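PDB 6NRU: CobC from Shigella flexneri 2a, which probably removes the 5'-phosphate from adenosylcobalamin 5'-phosphate and alpha-ribazole 5'-phosphate, completing the nucleotide loop of vitamin B12. Local coordinates for residues Pro80-Met85 and Ile149-Gly154; Val155-Ile160 and Glu169-Phe174. All blocks are in the same frame, centred on the assembly; numbering follows the deposited sequence.

Interaction 1 (Pro80-Met85 and Ile149-Gly154); sequences PELNEM and IVSHQG
The 3-10 turn 80-82 and the extended residues after it run past the end of strand 146-151 where the chain turns into helix 153-163, with the CA atoms of Leu82 and Ser151 5.9 Å apart. Ser151 OG, anti to its own backbone N (chi1 -166°), gives a 2.6 Å hydrogen bond to Leu82 O, on a lone pair in the carbonyl plane. Behind this bond the Leu82 side chain crosses Ile149 at about a right angle, with CD2 3.9 Å from Ile149 CG2. His152, the N-cap of the helix, turns one ring face to Glu84 CB, which sits over its centre in a CH-pi contact, 3.8 Å from the centroid. Leu82 O lies at the ring's edge, near CD2. His152 NE2 is hydrogen-bonded to Ser56 OG, which, with Glu84 CB over one face, restrains the ring's rotation. The Glu84 chain leaves anti to its backbone N and bends at chi2 (56°), bringing OE2 to 3.4 Å from His152 CB. Its other oxygen, OE1, accepts Met85 N at 2.8 Å through its anti lone pair. Glu84 is the probable proton donor/acceptor of this histidine phosphatase, and the ring of His152 meets that of His11, the probable phosphohistidine. The imidazole face backs Glu84 CB, while Met85 N holds OE1. The helix N-terminus and the weak, long ion pair of OE2 with Arg60 would tend to favour the ionised carboxylate.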
ATOM      1  N   PRO A  80      11.681   1.753  -0.228  1.00 46.75           N
ATOM      2  CA  PRO A  80      11.526   0.355  -0.660  1.00 48.06           C
ATOM      3  C   PRO A  80      10.748  -0.495   0.326  1.00 49.08           C
ATOM      4  O   PRO A  80      10.217  -1.541  -0.069  1.00 50.01           O
ATOM      5  CB  PRO A  80      12.975  -0.143  -0.793  1.00 49.26           C
ATOM      6  CG  PRO A  80      13.836   1.088  -0.725  1.00 48.42           C
ATOM      7  CD  PRO A  80      13.080   2.078   0.093  1.00 47.05           C
ATOM      8  N   GLU A  81      10.672  -0.086   1.595  1.00 48.05           N
ATOM      9  CA  GLU A  81       9.859  -0.802   2.570  1.00 48.78           C
ATOM     10  C   GLU A  81       8.380  -0.744   2.226  1.00 46.87           C
ATOM     11  O   GLU A  81       7.630  -1.644   2.619  1.00 48.64           O
ATOM     12  CB  GLU A  81      10.094  -0.235   3.973  1.00 51.77           C
ATOM     13  CG  GLU A  81      11.375  -0.715   4.647  1.00 57.20           C
ATOM     14  CD  GLU A  81      12.624  -0.059   4.082  1.00 60.56           C
ATOM     15  OE1 GLU A  81      12.491   0.928   3.326  1.00 60.07           O
ATOM     16  OE2 GLU A  81      13.740  -0.536   4.388  1.00 63.76           O
ATOM     17  N   LEU A  82       7.949   0.285   1.496  1.00 44.84           N
ATOM     18  CA  LEU A  82       6.560   0.433   1.079  1.00 43.19           C
ATOM     19  C   LEU A  82       6.210  -0.415  -0.135  1.00 43.72           C
ATOM     20  O   LEU A  82       5.062  -0.366  -0.592  1.00 42.89           O
ATOM     21  CB  LEU A  82       6.256   1.905   0.778  1.00 41.88           C
ATOM     22  CG  LEU A  82       6.240   2.858   1.977  1.00 41.16           C
ATOM     23  CD1 LEU A  82       6.108   4.306   1.534  1.00 33.56           C
ATOM     24  CD2 LEU A  82       5.123   2.489   2.939  1.00 41.74           C
ATOM     25  N   ASN A  83       7.157  -1.189  -0.660  1.00 52.48           N
ATOM     26  CA  ASN A  83       6.911  -1.986  -1.851  1.00 53.49           C
ATOM     27  C   ASN A  83       5.923  -3.110  -1.577  1.00 54.42           C
ATOM     28  O   ASN A  83       5.802  -3.606  -0.454  1.00 55.34           O
ATOM     29  CB  ASN A  83       8.212  -2.592  -2.372  1.00 54.03           C
ATOM     30  CG  ASN A  83       9.116  -1.569  -2.999  1.00 55.81           C
ATOM     31  OD1 ASN A  83       8.709  -0.434  -3.240  1.00 56.98           O
ATOM     32  ND2 ASN A  83      10.354  -1.962  -3.275  1.00 56.49           N
ATOM     33  N   GLU A  84       5.223  -3.517  -2.631  1.00 55.52           N
ATOM     34  CA  GLU A  84       4.411  -4.722  -2.572  1.00 57.53           C
ATOM     35  C   GLU A  84       5.293  -5.922  -2.248  1.00 58.66           C
ATOM     36  O   GLU A  84       6.503  -5.918  -2.491  1.00 58.31           O
ATOM     37  CB  GLU A  84       3.686  -4.927  -3.908  1.00 58.30           C
ATOM     38  CG  GLU A  84       2.722  -6.106  -3.964  1.00 60.63           C
ATOM     39  CD  GLU A  84       1.666  -6.057  -2.877  1.00 65.03           C
ATOM     40  OE1 GLU A  84       1.905  -6.608  -1.782  1.00 66.69           O
ATOM     41  OE2 GLU A  84       0.593  -5.468  -3.119  1.00 67.34           O
HETATM   42  N   MSE A  85       4.681  -6.947  -1.662  1.00 60.00           N
HETATM   43  CA  MSE A  85       5.361  -8.208  -1.426  1.00 60.95           C
HETATM   44  C   MSE A  85       5.886  -8.765  -2.741  1.00 58.09           C
HETATM   45  O   MSE A  85       5.223  -8.653  -3.771  1.00 57.90           O
HETATM   46  CB  MSE A  85       4.413  -9.206  -0.768  1.00 66.41           C
HETATM   47  CG  MSE A  85       5.101 -10.271   0.057  1.00 71.79           C
HETATM   48 SE   MSE A  85       3.811 -11.413   0.970  0.93 79.13          SE
HETATM   49  CE  MSE A  85       3.701 -12.847  -0.343  1.00 79.21           C
ATOM     50  N   ILE A 149       1.167   8.825   2.104  1.00 34.20           N
ATOM     51  CA  ILE A 149       1.798   7.544   1.810  1.00 32.58           C
ATOM     52  C   ILE A 149       1.065   6.906   0.639  1.00 32.95           C
ATOM     53  O   ILE A 149      -0.141   6.640   0.724  1.00 32.91           O
ATOM     54  CB  ILE A 149       1.793   6.613   3.030  1.00 30.61           C
ATOM     55  CG1 ILE A 149       2.620   7.223   4.160  1.00 31.31           C
ATOM     56  CG2 ILE A 149       2.318   5.235   2.650  1.00 24.22           C
ATOM     57  CD1 ILE A 149       2.817   6.294   5.333  1.00 30.98           C
ATOM     58  N   VAL A 150       1.790   6.661  -0.448  1.00 34.14           N
ATOM     59  CA  VAL A 150       1.254   6.002  -1.635  1.00 33.97           C
ATOM     60  C   VAL A 150       1.876   4.614  -1.699  1.00 34.72           C
ATOM     61  O   VAL A 150       3.085   4.474  -1.924  1.00 37.00           O
ATOM     62  CB  VAL A 150       1.541   6.798  -2.916  1.00 35.15           C
ATOM     63  CG1 VAL A 150       0.803   6.185  -4.095  1.00 35.21           C
ATOM     64  CG2 VAL A 150       1.158   8.262  -2.735  1.00 35.68           C
ATOM     65  N   SER A 151       1.054   3.584  -1.503  1.00 33.77           N
ATOM     66  CA  SER A 151       1.568   2.223  -1.439  1.00 33.01           C
ATOM     67  C   SER A 151       0.547   1.216  -1.956  1.00 34.22           C
ATOM     68  O   SER A 151      -0.199   1.504  -2.899  1.00 36.75           O
ATOM     69  CB  SER A 151       1.979   1.877  -0.007  1.00 30.65           C
ATOM     70  OG  SER A 151       2.758   0.693   0.029  1.00 31.17           O
ATOM     71  N   HIS A 152       0.503   0.039  -1.335  1.00 32.39           N
ATOM     72  CA  HIS A 152      -0.273  -1.090  -1.822  1.00 31.28           C
ATOM     73  C   HIS A 152      -1.190  -1.608  -0.724  1.00 30.60           C
ATOM     74  O   HIS A 152      -1.099  -1.208   0.440  1.00 28.66           O
ATOM     75  CB  HIS A 152       0.649  -2.209  -2.322  1.00 31.24           C
ATOM     76  CG  HIS A 152       1.706  -1.733  -3.266  1.00 30.55           C
ATOM     77  ND1 HIS A 152       1.544  -1.754  -4.634  1.00 31.77           N
ATOM     78  CD2 HIS A 152       2.933  -1.207  -3.041  1.00 30.71           C
ATOM     79  CE1 HIS A 152       2.628  -1.268  -5.211  1.00 32.63           C
ATOM     80  NE2 HIS A 152       3.487  -0.929  -4.267  1.00 31.95           N
ATOM     81  N   GLN A 153      -2.075  -2.524  -1.118  1.00 38.18           N
ATOM     82  CA  GLN A 153      -3.103  -3.019  -0.208  1.00 40.73           C
ATOM     83  C   GLN A 153      -2.490  -3.755   0.980  1.00 40.42           C
ATOM     84  O   GLN A 153      -2.870  -3.521   2.133  1.00 36.81           O
ATOM     85  CB  GLN A 153      -4.069  -3.927  -0.971  1.00 45.14           C
ATOM     86  CG  GLN A 153      -5.484  -3.931  -0.430  1.00 49.23           C
ATOM     87  CD  GLN A 153      -5.572  -4.577   0.934  1.00 53.74           C
ATOM     88  OE1 GLN A 153      -6.217  -4.052   1.842  1.00 54.16           O
ATOM     89  NE2 GLN A 153      -4.911  -5.721   1.090  1.00 56.58           N
ATOM     90  N   GLY A 154      -1.541  -4.653   0.716  1.00 44.66           N
ATOM     91  CA  GLY A 154      -0.939  -5.415   1.799  1.00 46.21           C
ATOM     92  C   GLY A 154      -0.114  -4.558   2.738  1.00 45.83           C
ATOM     93  O   GLY A 154      -0.118  -4.773   3.952  1.00 48.02           O
TER

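Interaction 2 (Val155-Ile160 and Glu169-Phe174); sequences VLSLLI and ESMWHF
Helix 153-163 is met along one flank by the 3-10 turn that includes 171-173, closest at Leu158 and Met171, whose CA atoms are 4.6 Å apart. Met171 is a selenomethionine and fills the tight part. Its CG stands in the crowded position between backbone N and carbonyl carbon (chi1 56°), and the chain then bends at chi3 (-83°). CB presses on the helix backbone, 3.7 Å from Leu158 CA. SE lies alongside Leu158 CB, and the terminal CE reaches Ser157 OG at 3.1 Å. Leu158, with CG anti to its backbone N, sends CD1 back to the same Met171 CB at 4.0 Å. Ser157 is held between the turn and its own helix: CB is 3.1 Å from Phe174 O, while OG is hydrogen-bonded to Gln153 O one turn earlier. That bond settles the polar end of the serine, so its contacts with the turn are packing. About a turn beyond Ser157, Ile160 places CG2, anti to its backbone N, over a face of the Phe174 ring. This CH-pi contact measures 4.0 Å to the centroid, offset toward the rim. His173 CB covers the opposite face, again near the rim. The outer side is looser. Phe174 is partly exposed, and Glu169, Trp172 and His173 are on the outer surface of the chain, the latter two against a crystal neighbour. Trp172 also meets Trp113 edge-to-face. On the inner side Leu156 and Ile160 pack on strand 5-10, so helix 153-163 lies between the central sheet and segment 169-174; Leu158 and Met171 also touch helix 124-136.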
ATOM      1  N   VAL A 155       0.602  -3.573   2.193  1.00 43.00           N
ATOM      2  CA  VAL A 155       1.435  -2.703   3.020  1.00 40.56           C
ATOM      3  C   VAL A 155       0.569  -1.822   3.907  1.00 36.66           C
ATOM      4  O   VAL A 155       0.782  -1.734   5.122  1.00 35.71           O
ATOM      5  CB  VAL A 155       2.365  -1.852   2.138  1.00 42.29           C
ATOM      6  CG1 VAL A 155       3.094  -0.821   2.982  1.00 33.29           C
ATOM      7  CG2 VAL A 155       3.347  -2.732   1.387  1.00 34.43           C
ATOM      8  N   LEU A 156      -0.416  -1.149   3.311  1.00 33.67           N
ATOM      9  CA  LEU A 156      -1.187  -0.160   4.054  1.00 30.97           C
ATOM     10  C   LEU A 156      -2.108  -0.821   5.071  1.00 29.78           C
ATOM     11  O   LEU A 156      -2.273  -0.312   6.187  1.00 29.39           O
ATOM     12  CB  LEU A 156      -1.981   0.715   3.085  1.00 29.91           C
ATOM     13  CG  LEU A 156      -1.137   1.555   2.122  1.00 29.41           C
ATOM     14  CD1 LEU A 156      -2.017   2.278   1.122  1.00 29.13           C
ATOM     15  CD2 LEU A 156      -0.289   2.542   2.895  1.00 30.05           C
ATOM     16  N   SER A 157      -2.718  -1.953   4.708  1.00 29.70           N
ATOM     17  CA  SER A 157      -3.579  -2.659   5.654  1.00 30.11           C
ATOM     18  C   SER A 157      -2.783  -3.163   6.847  1.00 30.15           C
ATOM     19  O   SER A 157      -3.247  -3.086   7.991  1.00 29.49           O
ATOM     20  CB  SER A 157      -4.280  -3.821   4.960  1.00 32.11           C
ATOM     21  OG  SER A 157      -3.360  -4.857   4.683  1.00 35.04           O
ATOM     22  N   LEU A 158      -1.581  -3.691   6.598  1.00 31.34           N
ATOM     23  CA  LEU A 158      -0.725  -4.136   7.691  1.00 32.58           C
ATOM     24  C   LEU A 158      -0.167  -2.959   8.477  1.00 34.43           C
ATOM     25  O   LEU A 158       0.063  -3.074   9.687  1.00 34.69           O
ATOM     26  CB  LEU A 158       0.410  -5.002   7.149  1.00 32.81           C
ATOM     27  CG  LEU A 158       1.399  -5.525   8.188  1.00 33.08           C
ATOM     28  CD1 LEU A 158       0.664  -6.316   9.250  1.00 33.31           C
ATOM     29  CD2 LEU A 158       2.466  -6.373   7.522  1.00 34.23           C
ATOM     30  N   LEU A 159       0.059  -1.824   7.812  1.00 37.14           N
ATOM     31  CA  LEU A 159       0.497  -0.632   8.528  1.00 38.92           C
ATOM     32  C   LEU A 159      -0.547  -0.205   9.548  1.00 39.97           C
ATOM     33  O   LEU A 159      -0.222   0.070  10.708  1.00 42.17           O
ATOM     34  CB  LEU A 159       0.784   0.500   7.541  1.00 38.36           C
ATOM     35  CG  LEU A 159       1.299   1.802   8.157  1.00 38.00           C
ATOM     36  CD1 LEU A 159       2.752   1.659   8.560  1.00 38.97           C
ATOM     37  CD2 LEU A 159       1.124   2.960   7.194  1.00 38.47           C
ATOM     38  N   ILE A 160      -1.814  -0.158   9.132  1.00 35.59           N
ATOM     39  CA  ILE A 160      -2.889   0.184  10.057  1.00 34.68           C
ATOM     40  C   ILE A 160      -2.899  -0.781  11.234  1.00 34.19           C
ATOM     41  O   ILE A 160      -2.917  -0.366  12.398  1.00 34.77           O
ATOM     42  CB  ILE A 160      -4.246   0.191   9.331  1.00 34.53           C
ATOM     43  CG1 ILE A 160      -4.269   1.258   8.237  1.00 34.58           C
ATOM     44  CG2 ILE A 160      -5.376   0.429  10.321  1.00 33.55           C
ATOM     45  CD1 ILE A 160      -5.515   1.218   7.379  1.00 33.08           C
ATOM     46  N   GLU A 169      -1.429 -10.733  11.579  1.00 50.99           N
ATOM     47  CA  GLU A 169      -2.479 -11.539  10.963  1.00 52.30           C
ATOM     48  C   GLU A 169      -3.762 -10.739  10.771  1.00 53.06           C
ATOM     49  O   GLU A 169      -4.473 -10.920   9.775  1.00 53.23           O
ATOM     50  CB  GLU A 169      -2.748 -12.782  11.811  1.00 53.82           C
ATOM     51  CG  GLU A 169      -4.044 -13.501  11.470  1.00 56.93           C
ATOM     52  CD  GLU A 169      -4.200 -14.818  12.207  1.00 62.04           C
ATOM     53  OE1 GLU A 169      -3.754 -14.910  13.371  1.00 63.65           O
ATOM     54  OE2 GLU A 169      -4.770 -15.763  11.621  1.00 64.43           O
ATOM     55  N   SER A 170      -4.075  -9.848  11.710  1.00 53.95           N
ATOM     56  CA  SER A 170      -5.314  -9.082  11.674  1.00 54.71           C
ATOM     57  C   SER A 170      -5.257  -7.891  10.723  1.00 56.79           C
ATOM     58  O   SER A 170      -6.060  -6.964  10.865  1.00 58.14           O
ATOM     59  CB  SER A 170      -5.674  -8.609  13.082  1.00 53.33           C
ATOM     60  OG  SER A 170      -4.634  -7.821  13.626  1.00 51.86           O
HETATM   61  N   MSE A 171      -4.337  -7.893   9.762  1.00 57.12           N
HETATM   62  CA  MSE A 171      -4.285  -6.846   8.751  1.00 55.71           C
HETATM   63  C   MSE A 171      -5.520  -6.894   7.868  1.00 54.46           C
HETATM   64  O   MSE A 171      -5.875  -5.907   7.228  1.00 55.07           O
HETATM   65  CB  MSE A 171      -3.034  -6.992   7.888  1.00 57.84           C
HETATM   66  CG  MSE A 171      -2.920  -8.347   7.223  1.00 62.30           C
HETATM   67 SE   MSE A 171      -1.341  -8.497   6.101  0.78 67.36          SE
HETATM   68  CE  MSE A 171      -2.006  -7.647   4.474  1.00 66.70           C
ATOM     69  N   TRP A 172      -6.172  -8.053   7.838  1.00 53.74           N
ATOM     70  CA  TRP A 172      -7.301  -8.285   6.950  1.00 53.73           C
ATOM     71  C   TRP A 172      -8.614  -7.744   7.493  1.00 51.60           C
ATOM     72  O   TRP A 172      -9.647  -7.900   6.830  1.00 51.32           O
ATOM     73  CB  TRP A 172      -7.429  -9.780   6.661  1.00 57.06           C
ATOM     74  CG  TRP A 172      -6.187 -10.338   6.058  1.00 59.72           C
ATOM     75  CD1 TRP A 172      -5.269 -11.140   6.668  1.00 61.41           C
ATOM     76  CD2 TRP A 172      -5.708 -10.119   4.725  1.00 60.54           C
ATOM     77  NE1 TRP A 172      -4.252 -11.443   5.795  1.00 62.77           N
ATOM     78  CE2 TRP A 172      -4.499 -10.828   4.595  1.00 61.77           C
ATOM     79  CE3 TRP A 172      -6.187  -9.397   3.629  1.00 60.85           C
ATOM     80  CZ2 TRP A 172      -3.763 -10.836   3.413  1.00 62.83           C
ATOM     81  CZ3 TRP A 172      -5.455  -9.405   2.457  1.00 61.79           C
ATOM     82  CH2 TRP A 172      -4.257 -10.120   2.359  1.00 62.86           C
ATOM     83  N   HIS A 173      -8.607  -7.122   8.671  1.00 49.84           N
ATOM     84  CA  HIS A 173      -9.776  -6.399   9.149  1.00 48.63           C
ATOM     85  C   HIS A 173      -9.899  -5.014   8.527  1.00 49.03           C
ATOM     86  O   HIS A 173     -10.931  -4.360   8.712  1.00 50.05           O
ATOM     87  CB  HIS A 173      -9.739  -6.267  10.674  1.00 46.33           C
ATOM     88  CG  HIS A 173      -9.932  -7.560  11.406  1.00 44.20           C
ATOM     89  ND1 HIS A 173     -11.069  -8.329  11.275  1.00 44.64           N
ATOM     90  CD2 HIS A 173      -9.140  -8.208  12.293  1.00 43.48           C
ATOM     91  CE1 HIS A 173     -10.964  -9.400  12.042  1.00 45.08           C
ATOM     92  NE2 HIS A 173      -9.803  -9.351  12.670  1.00 45.00           N
ATOM     93  N   PHE A 174      -8.876  -4.558   7.792  1.00 49.31           N
ATOM     94  CA  PHE A 174      -8.828  -3.214   7.207  1.00 50.61           C
ATOM     95  C   PHE A 174      -8.430  -3.332   5.740  1.00 52.82           C
ATOM     96  O   PHE A 174      -7.276  -3.089   5.382  1.00 54.37           O
ATOM     97  CB  PHE A 174      -7.851  -2.311   7.966  1.00 49.93           C
ATOM     98  CG  PHE A 174      -7.878  -2.495   9.449  1.00 51.62           C
ATOM     99  CD1 PHE A 174      -8.752  -1.761  10.233  1.00 53.37           C
ATOM    100  CD2 PHE A 174      -7.025  -3.396  10.064  1.00 52.16           C
ATOM    101  CE1 PHE A 174      -8.780  -1.926  11.602  1.00 54.96           C
ATOM    102  CE2 PHE A 174      -7.048  -3.568  11.433  1.00 53.69           C
ATOM    103  CZ  PHE A 174      -7.924  -2.832  12.203  1.00 55.03           C
TER

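Overall arrangement
Interactions 1 and 2 follow one another along helix 153-163, with centres 12 Å apart. Interaction 1 sets the helix start beside Glu84, and interaction 2 packs the next turns against segment 169-174. They touch: Val155 CG2 is 3.2 Å from Asn83 O, and Met171 CE is 3.5 Å from Gly154 O. Interaction 1 belongs to the active site: a sulfate, probably from the crystallisation liquor, and a bound PEG each lie about 3 Å from the Glu84 side chain. The Met171 side chain is about 7 Å from that of Glu84 and about 4 Å from a bound PEG. Interaction 2 thus probably borders the pocket, while the Ser157 side chain stays about 12 Å from that of His11.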